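Local structure of sugar ABC transporter, sugar-binding protein (Streptococcus pneumoniae, 2HEU) at residues G179-A184 and K215-V220; E151-V156 and M221-I226. The protein probably binds raffinose-type sugars outside the cell membrane and hands them to an ABC transporter for uptake. All blocks are in the same frame, centred on the assembly; numbering follows the deposited sequence. Where two conformers were deposited one is given.

Interaction 1. Residues G179-A184 and K215-V220; sequences GYNQLA and KDDIKV
Val220, Ala184 and Asp217 lose most surface where helix 178-189 meets helix 212-222, a helix-helix packing in one lobe of a two-lobed periplasmic-binding-protein fold. The short axes run roughly antiparallel, at 141° between their N-to-C directions, and approach to 9.3 Å. The backbones come nearest at Ala184, its CA 5.2 Å from Asp217 CA, and the methyl of Ala184 points at the opposing helix. That methyl is shared by two neighbours about one helical turn apart. Its CB lies 3.7 Å from Val220 CG1, an apolar contact, and 3.3 Å from Asp217 OD1. Val220 CG1 stands anti to its own backbone N (chi1 179°), which places this methyl between Ala184 CB and the phenol end of Tyr180, whose CE2 is 3.9 Å from it. The side chains of Asp217 and Asn181 also meet, crossing at about a right angle. Around the contact, Trp149 of helix 149-161 packs on Val220, and Met388 of helix 385-396 touches Asp217. All five touching residues are buried, yet Tyr180 brings a hydroxyl into this setting. It is answered by a main-chain carbonyl near the C-terminal end of helix 212-222: Tyr180 OH donates to Val220 O over 2.8 Å. The acceptor sits at the ring edge, in the ring plane, whereas the donor stands above the carbonyl plane, with a C=O...OH angle of 137°.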
ATOM      1  N   GLY A 179      -3.522  -8.122   0.882  1.00  7.87           N
ATOM      2  CA  GLY A 179      -3.130  -7.616   2.157  1.00  8.05           C
ATOM      3  C   GLY A 179      -3.592  -8.443   3.318  1.00  7.34           C
ATOM      4  O   GLY A 179      -2.912  -8.580   4.334  1.00  8.25           O
ATOM      5  N   TYR A 180      -4.785  -9.055   3.213  1.00  7.37           N
ATOM      6  CA  TYR A 180      -5.356  -9.857   4.285  1.00  7.32           C
ATOM      7  C   TYR A 180      -4.427 -11.043   4.590  1.00  7.15           C
ATOM      8  O   TYR A 180      -4.082 -11.290   5.743  1.00  7.37           O
ATOM      9  CB  TYR A 180      -6.751 -10.300   3.919  1.00  7.59           C
ATOM     10  CG  TYR A 180      -7.477 -10.980   5.052  1.00  7.43           C
ATOM     11  CD1 TYR A 180      -8.344 -10.310   5.881  1.00  7.72           C
ATOM     12  CD2 TYR A 180      -7.283 -12.325   5.322  1.00  7.57           C
ATOM     13  CE1 TYR A 180      -8.962 -10.929   6.951  1.00  8.07           C
ATOM     14  CE2 TYR A 180      -7.881 -12.970   6.378  1.00  8.20           C
ATOM     15  CZ  TYR A 180      -8.718 -12.274   7.193  1.00  7.14           C
ATOM     16  OH  TYR A 180      -9.340 -12.838   8.280  1.00  8.47           O
ATOM     17  N   ASN A 181      -4.077 -11.791   3.563  1.00  7.29           N
ATOM     18  CA  ASN A 181      -3.262 -12.988   3.792  1.00  7.20           C
ATOM     19  C   ASN A 181      -1.828 -12.620   4.123  1.00  7.91           C
ATOM     20  O   ASN A 181      -1.165 -13.309   4.911  1.00  8.10           O
ATOM     21  CB  ASN A 181      -3.388 -13.949   2.632  1.00  7.36           C
ATOM     22  CG  ASN A 181      -2.957 -15.383   3.002  1.00  7.58           C
ATOM     23  OD1 ASN A 181      -2.896 -15.707   4.210  1.00  8.17           O
ATOM     24  ND2 ASN A 181      -2.725 -16.192   2.001  1.00  8.07           N
ATOM     25  N   GLN A 182      -1.299 -11.546   3.546  1.00  7.79           N
ATOM     26  CA  GLN A 182       0.047 -11.120   3.991  1.00  8.18           C
ATOM     27  C   GLN A 182       0.035 -10.819   5.472  1.00  8.05           C
ATOM     28  O   GLN A 182       0.995 -11.168   6.175  1.00  8.94           O
ATOM     29  CB  GLN A 182       0.536  -9.928   3.173  1.00  7.84           C
ATOM     30  CG  GLN A 182       0.811 -10.288   1.742  1.00  7.92           C
ATOM     31  CD  GLN A 182       1.603  -9.239   1.001  1.00  8.39           C
ATOM     32  OE1 GLN A 182       2.261  -8.389   1.606  1.00  8.99           O
ATOM     33  NE2 GLN A 182       1.564  -9.311  -0.305  1.00  9.17           N
ATOM     34  N   LEU A 183      -1.002 -10.186   5.974  1.00  7.86           N
ATOM     35  CA  LEU A 183      -1.118  -9.840   7.405  1.00  8.17           C
ATOM     36  C   LEU A 183      -1.413 -11.088   8.261  1.00  8.14           C
ATOM     37  O   LEU A 183      -0.978 -11.142   9.416  1.00  8.89           O
ATOM     38  CB  LEU A 183      -2.105  -8.742   7.619  1.00  8.74           C
ATOM     39  CG  LEU A 183      -1.621  -7.385   7.113  1.00  9.54           C
ATOM     40  CD1 LEU A 183      -2.769  -6.378   7.025  1.00 10.68           C
ATOM     41  CD2 LEU A 183      -0.526  -6.862   7.971  1.00 11.05           C
ATOM     42  N   ALA A 184      -2.119 -12.068   7.707  1.00  8.21           N
ATOM     43  CA  ALA A 184      -2.248 -13.358   8.391  1.00  8.14           C
ATOM     44  C   ALA A 184      -0.877 -13.937   8.641  1.00  8.12           C
ATOM     45  O   ALA A 184      -0.519 -14.325   9.771  1.00  9.02           O
ATOM     46  CB  ALA A 184      -3.111 -14.290   7.539  1.00  8.48           C
ATOM     47  N   LYS A 215      -0.879 -23.404  10.364  1.00  9.41           N
ATOM     48  CA  LYS A 215      -2.093 -23.555  11.106  1.00  9.68           C
ATOM     49  C   LYS A 215      -2.665 -22.194  11.479  1.00  9.11           C
ATOM     50  O   LYS A 215      -3.880 -21.948  11.406  1.00  9.36           O
ATOM     51  CB  LYS A 215      -1.872 -24.406  12.358  1.00 11.44           C
ATOM     52  CG  LYS A 215      -1.608 -25.869  12.034  1.00 14.15           C
ATOM     53  CD  LYS A 215      -1.283 -26.645  13.352  1.00 16.28           C
ATOM     54  CE  LYS A 215      -0.953 -28.114  13.076  1.00 16.53           C
ATOM     55  NZ  LYS A 215      -2.068 -28.829  12.580  1.00 17.61           N
ATOM     56  N   ASP A 216      -1.797 -21.290  11.921  1.00  8.74           N
ATOM     57  CA  ASP A 216      -2.253 -19.942  12.302  1.00  8.85           C
ATOM     58  C   ASP A 216      -2.725 -19.155  11.077  1.00  8.12           C
ATOM     59  O   ASP A 216      -3.724 -18.450  11.147  1.00  8.71           O
ATOM     60  CB  ASP A 216      -1.170 -19.190  13.040  1.00  9.50           C
ATOM     61  CG  ASP A 216      -0.997 -19.628  14.535  1.00 11.40           C
ATOM     62  OD1 ASP A 216      -1.908 -20.260  15.068  1.00 13.75           O
ATOM     63  OD2 ASP A 216       0.012 -19.253  15.131  1.00 13.52           O
ATOM     64  N   ASP A 217      -1.980 -19.246   9.973  1.00  8.41           N
ATOM     65  CA  ASP A 217      -2.448 -18.577   8.743  1.00  8.39           C
ATOM     66  C   ASP A 217      -3.842 -19.091   8.356  1.00  7.91           C
ATOM     67  O   ASP A 217      -4.698 -18.298   7.979  1.00  8.36           O
ATOM     68  CB  ASP A 217      -1.456 -18.860   7.618  1.00  8.74           C
ATOM     69  CG  ASP A 217      -1.944 -18.328   6.297  1.00  8.25           C
ATOM     70  OD1 ASP A 217      -1.902 -17.024   6.240  1.00  8.17           O
ATOM     71  OD2 ASP A 217      -2.364 -19.048   5.411  1.00  8.58           O
ATOM     72  N   ILE A 218      -4.071 -20.405   8.418  1.00  8.27           N
ATOM     73  CA  ILE A 218      -5.347 -20.972   8.097  1.00  8.24           C
ATOM     74  C   ILE A 218      -6.408 -20.493   9.047  1.00  8.04           C
ATOM     75  O   ILE A 218      -7.526 -20.199   8.645  1.00  8.62           O
ATOM     76  CB  ILE A 218      -5.195 -22.502   8.044  1.00  8.98           C
ATOM     77  CG1 ILE A 218      -4.393 -22.892   6.792  1.00  9.38           C
ATOM     78  CG2 ILE A 218      -6.570 -23.177   8.092  1.00 10.11           C
ATOM     79  CD1 ILE A 218      -3.887 -24.318   6.781  1.00  9.66           C
ATOM     80  N   LYS A 219      -6.094 -20.390  10.349  1.00  8.43           N
ATOM     81  CA  LYS A 219      -7.025 -19.851  11.322  1.00  8.12           C
ATOM     82  C   LYS A 219      -7.474 -18.444  10.908  1.00  7.99           C
ATOM     83  O   LYS A 219      -8.680 -18.126  10.902  1.00  8.99           O
ATOM     84  CB  LYS A 219      -6.395 -19.819  12.700  1.00  8.64           C
ATOM     85  CG  LYS A 219      -7.207 -19.184  13.787  1.00  9.44           C
ATOM     86  CD  LYS A 219      -6.448 -19.118  15.092  1.00 10.94           C
ATOM     87  CE  LYS A 219      -7.099 -18.370  16.219  1.00 11.58           C
ATOM     88  NZ  LYS A 219      -8.316 -19.000  16.695  1.00 11.48           N
ATOM     89  N   VAL A 220      -6.544 -17.593  10.553  1.00  8.09           N
ATOM     90  CA  VAL A 220      -6.891 -16.205  10.165  1.00  7.96           C
ATOM     91  C   VAL A 220      -7.712 -16.214   8.861  1.00  7.64           C
ATOM     92  O   VAL A 220      -8.731 -15.518   8.730  1.00  7.75           O
ATOM     93  CB  VAL A 220      -5.667 -15.331  10.102  1.00  8.39           C
ATOM     94  CG1 VAL A 220      -6.055 -13.910   9.663  1.00  9.56           C
ATOM     95  CG2 VAL A 220      -4.960 -15.275  11.444  1.00  9.71           C
TER

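Interaction 2. Residues E151-V156 and M221-I226; sequences EFEQLV and MDILRI
Glu153 and Ile223 bring the backbones closest, their CA atoms 5.5 Å apart, where the middle of helix 149-161 faces the C-terminal part of helix 212-222 and the residues after it. Ile223 carries the largest share of the buried surface and touches three residues with its two branches, Phe152 with both. Its CG2, anti to the backbone N, stands above the Phe152 ring, 4.1 Å from the centroid and 5° off the ring normal: a CH-pi contact over the centre of the face. The same methyl also meets Val156 CG2 at 3.8 Å. At the far end of the other branch, Ile223 CD1 lies 3.7 Å from Phe152 CD2, and the two side chains cross at about a right angle. The intervening methylene, Ile223 CG1, touches Glu153 CG at 3.8 Å. Glu153 thus contributes the aliphatic part of its chain here, while its carboxylate pairs with Lys219. This is a helix packed against a helix end and the turn that follows, within one lobe of the solute-binding fold, with no hydrogen bond between the two segments, so the evidence for cohesion is the apolar fit. Residues 152, 153 and 156 line one side of helix 149-161, consistent with their i, i+1 and i+4 spacing. Phe167, from a loop, touches both Val156 and Leu224. After the turn stabilised by Leu224 N to Met221 O and Arg225 N to Asp222 O, the backbone becomes extended at Ile226 (psi 140°), whose CB points back at the helix. Ile226 CD1 then rests 3.7 Å from Val156 CG1 and 3.8 Å from the carbonyl oxygen Glu153 O.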
ATOM      1  N   GLU A 151     -10.987 -12.664  19.011  1.00 10.22           N
ATOM      2  CA  GLU A 151     -12.081 -11.680  19.042  1.00  9.65           C
ATOM      3  C   GLU A 151     -12.608 -11.434  17.652  1.00  9.97           C
ATOM      4  O   GLU A 151     -13.811 -11.178  17.469  1.00 10.08           O
ATOM      5  CB  GLU A 151     -11.668 -10.367  19.620  1.00 10.75           C
ATOM      6  CG  GLU A 151     -11.434 -10.360  21.124  1.00 12.21           C
ATOM      7  CD  GLU A 151     -11.228  -9.027  21.703  1.00 15.80           C
ATOM      8  OE1 GLU A 151     -11.068  -8.049  21.040  1.00 20.97           O
ATOM      9  OE2 GLU A 151     -11.256  -8.872  22.972  1.00 19.26           O
ATOM     10  N   PHE A 152     -11.794 -11.515  16.618  1.00  9.35           N
ATOM     11  CA  PHE A 152     -12.279 -11.280  15.224  1.00  9.57           C
ATOM     12  C   PHE A 152     -13.224 -12.419  14.803  1.00  8.90           C
ATOM     13  O   PHE A 152     -14.277 -12.173  14.246  1.00  9.34           O
ATOM     14  CB  PHE A 152     -11.048 -11.123  14.350  1.00  9.35           C
ATOM     15  CG  PHE A 152     -11.327 -10.505  12.957  1.00  9.12           C
ATOM     16  CD1 PHE A 152     -12.525  -9.996  12.540  1.00  9.18           C
ATOM     17  CD2 PHE A 152     -10.230 -10.467  12.098  1.00  9.83           C
ATOM     18  CE1 PHE A 152     -12.632  -9.414  11.272  1.00  9.69           C
ATOM     19  CE2 PHE A 152     -10.351  -9.891  10.847  1.00 10.46           C
ATOM     20  CZ  PHE A 152     -11.560  -9.359  10.441  1.00 10.33           C
ATOM     21  N   GLU A 153     -12.833 -13.665  15.123  1.00  8.89           N
ATOM     22  CA  GLU A 153     -13.686 -14.796  14.863  1.00  9.11           C
ATOM     23  C   GLU A 153     -15.047 -14.562  15.563  1.00  9.26           C
ATOM     24  O   GLU A 153     -16.107 -14.749  14.956  1.00  9.78           O
ATOM     25  CB  GLU A 153     -13.066 -16.098  15.474  1.00 10.38           C
ATOM     26  CG  GLU A 153     -11.869 -16.578  14.812  1.00  9.78           C
ATOM     27  CD  GLU A 153     -11.161 -17.715  15.551  1.00 10.15           C
ATOM     28  OE1 GLU A 153     -11.472 -17.922  16.760  1.00 12.13           O
ATOM     29  OE2 GLU A 153     -10.306 -18.382  14.941  1.00 11.31           O
ATOM     30  N   GLN A 154     -15.014 -14.144  16.833  1.00  9.42           N
ATOM     31  CA  GLN A 154     -16.266 -14.007  17.572  1.00 11.11           C
ATOM     32  C   GLN A 154     -17.117 -12.897  17.020  1.00  9.86           C
ATOM     33  O   GLN A 154     -18.333 -12.995  16.997  1.00 11.06           O
ATOM     34  CB  GLN A 154     -15.995 -13.820  19.062  1.00 11.12           C
ATOM     35  CG  GLN A 154     -17.251 -13.914  19.886  1.00 12.45           C
ATOM     36  CD  GLN A 154     -17.876 -15.310  19.779  1.00 14.16           C
ATOM     37  OE1 GLN A 154     -19.079 -15.435  19.337  1.00 16.80           O
ATOM     38  NE2 GLN A 154     -17.123 -16.350  20.058  1.00 13.43           N
ATOM     39  N   LEU A 155     -16.519 -11.789  16.580  1.00 10.22           N
ATOM     40  CA  LEU A 155     -17.227 -10.672  15.986  1.00 10.44           C
ATOM     41  C   LEU A 155     -18.003 -11.127  14.774  1.00  9.92           C
ATOM     42  O   LEU A 155     -19.163 -10.788  14.600  1.00 10.19           O
ATOM     43  CB  LEU A 155     -16.188  -9.583  15.640  1.00 10.49           C
ATOM     44  CG  LEU A 155     -16.786  -8.383  14.839  1.00 10.13           C
ATOM     45  CD1 LEU A 155     -17.859  -7.663  15.617  1.00 14.23           C
ATOM     46  CD2 LEU A 155     -15.655  -7.527  14.416  1.00 12.54           C
ATOM     47  N   VAL A 156     -17.344 -11.881  13.880  1.00  9.04           N
ATOM     48  CA  VAL A 156     -17.985 -12.357  12.664  1.00  9.30           C
ATOM     49  C   VAL A 156     -19.168 -13.241  13.051  1.00  9.44           C
ATOM     50  O   VAL A 156     -20.260 -13.089  12.494  1.00  9.84           O
ATOM     51  CB  VAL A 156     -16.960 -13.072  11.780  1.00  8.53           C
ATOM     52  CG1 VAL A 156     -17.586 -13.714  10.583  1.00  9.45           C
ATOM     53  CG2 VAL A 156     -15.913 -12.055  11.338  1.00  9.11           C
ATOM     54  N   MET A 221      -7.291 -17.002   7.863  1.00  7.58           N
ATOM     55  CA  MET A 221      -8.062 -17.123   6.632  1.00  7.26           C
ATOM     56  C   MET A 221      -9.451 -17.661   6.892  1.00  7.48           C
ATOM     57  O   MET A 221     -10.423 -17.249   6.205  1.00  8.11           O
ATOM     58  CB  MET A 221      -7.335 -18.003   5.613  1.00  7.55           C
ATOM     59  CG  MET A 221      -6.119 -17.375   4.979  1.00  7.97           C
ATOM     60  SD  MET A 221      -6.397 -15.785   4.181  1.00  8.46           S
ATOM     61  CE  MET A 221      -7.804 -16.171   3.121  1.00 10.13           C
ATOM     62  N   ASP A 222      -9.602 -18.576   7.857  1.00  7.69           N
ATOM     63  CA  ASP A 222     -10.875 -19.168   8.139  1.00  7.90           C
ATOM     64  C   ASP A 222     -11.885 -18.223   8.717  1.00  8.05           C
ATOM     65  O   ASP A 222     -13.080 -18.502   8.693  1.00  8.42           O
ATOM     66  CB  ASP A 222     -10.733 -20.431   9.032  1.00  8.25           C
ATOM     67  CG  ASP A 222     -10.355 -21.649   8.269  1.00  9.28           C
ATOM     68  OD1 ASP A 222     -10.487 -21.692   7.031  1.00 10.50           O
ATOM     69  OD2 ASP A 222      -9.955 -22.659   8.918  1.00 10.62           O
ATOM     70  N   ILE A 223     -11.454 -17.050   9.210  1.00  8.08           N
ATOM     71  CA  ILE A 223     -12.427 -16.024   9.615  1.00  8.32           C
ATOM     72  C   ILE A 223     -13.336 -15.663   8.454  1.00  8.05           C
ATOM     73  O   ILE A 223     -14.512 -15.385   8.612  1.00  8.85           O
ATOM     74  CB  ILE A 223     -11.676 -14.800  10.188  1.00  8.21           C
ATOM     75  CG1 ILE A 223     -10.923 -15.190  11.458  1.00  9.35           C
ATOM     76  CG2 ILE A 223     -12.617 -13.632  10.449  1.00  9.12           C
ATOM     77  CD1 ILE A 223      -9.939 -14.149  11.994  1.00  9.82           C
ATOM     78  N   LEU A 224     -12.749 -15.652   7.237  1.00  7.61           N
ATOM     79  CA  LEU A 224     -13.494 -15.341   6.008  1.00  8.04           C
ATOM     80  C   LEU A 224     -14.350 -16.448   5.494  1.00  8.33           C
ATOM     81  O   LEU A 224     -15.069 -16.284   4.496  1.00  9.06           O
ATOM     82  CB  LEU A 224     -12.523 -14.854   4.917  1.00  8.26           C
ATOM     83  CG  LEU A 224     -11.616 -13.706   5.277  1.00  8.20           C
ATOM     84  CD1 LEU A 224     -10.785 -13.325   4.043  1.00  9.11           C
ATOM     85  CD2 LEU A 224     -12.380 -12.504   5.848  1.00 10.37           C
ATOM     86  N   ARG A 225     -14.292 -17.621   6.147  1.00  8.19           N
ATOM     87  CA  ARG A 225     -14.998 -18.849   5.769  0.50  8.84           C
ATOM     88  C   ARG A 225     -16.088 -19.198   6.766  1.00  8.49           C
ATOM     89  O   ARG A 225     -16.771 -20.204   6.594  1.00  9.99           O
ATOM     90  CB  ARG A 225     -14.008 -20.023   5.601  0.50  8.42           C
ATOM     91  CG  ARG A 225     -12.933 -19.755   4.559  0.50  9.70           C
ATOM     92  CD  ARG A 225     -12.550 -21.018   3.761  0.50 10.59           C
ATOM     93  NE  ARG A 225     -13.542 -21.537   2.815  0.50 10.57           N
ATOM     94  CZ  ARG A 225     -14.389 -22.553   2.969  0.50 10.14           C
ATOM     95  NH1 ARG A 225     -14.301 -23.332   4.027  0.50  9.58           N
ATOM     96  NH2 ARG A 225     -15.245 -22.825   2.011  0.50 12.78           N
ATOM     97  N   ILE A 226     -16.263 -18.405   7.834  1.00  8.70           N
ATOM     98  CA  ILE A 226     -17.340 -18.681   8.810  1.00  8.57           C
ATOM     99  C   ILE A 226     -18.660 -18.753   8.019  1.00  8.70           C
ATOM    100  O   ILE A 226     -18.926 -17.931   7.134  1.00  9.00           O
ATOM    101  CB  ILE A 226     -17.305 -17.648   9.908  1.00  9.13           C
ATOM    102  CG1 ILE A 226     -16.039 -17.873  10.771  1.00  9.58           C
ATOM    103  CG2 ILE A 226     -18.586 -17.592  10.712  1.00 10.49           C
ATOM    104  CD1 ILE A 226     -15.726 -16.720  11.743  1.00  9.82           C
TER

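Helix 212-222 and the residues that follow it supply one partner to both contacts: residues 215-220 meet helix 178-189 in interaction 1, and residues 221-226 meet helix 149-161 in interaction 2. The centres lie about 11 Å apart, and side chains bridge the gap directly. A salt bridge of 2.7 Å between Lys219 NZ and Glu153 OE2 joins the two. Tyr180 of interaction 1 packs against interaction 2, its OH 3.6 Å from Ile223 CB and its ring atom CE2 3.7 Å from Leu224 CD1; it also touches Phe152. Both contacts lie on the same side of the chain's centre, about 17 and 24 Å from it, and neither includes the sodium-site residues Lys103 and Glu335.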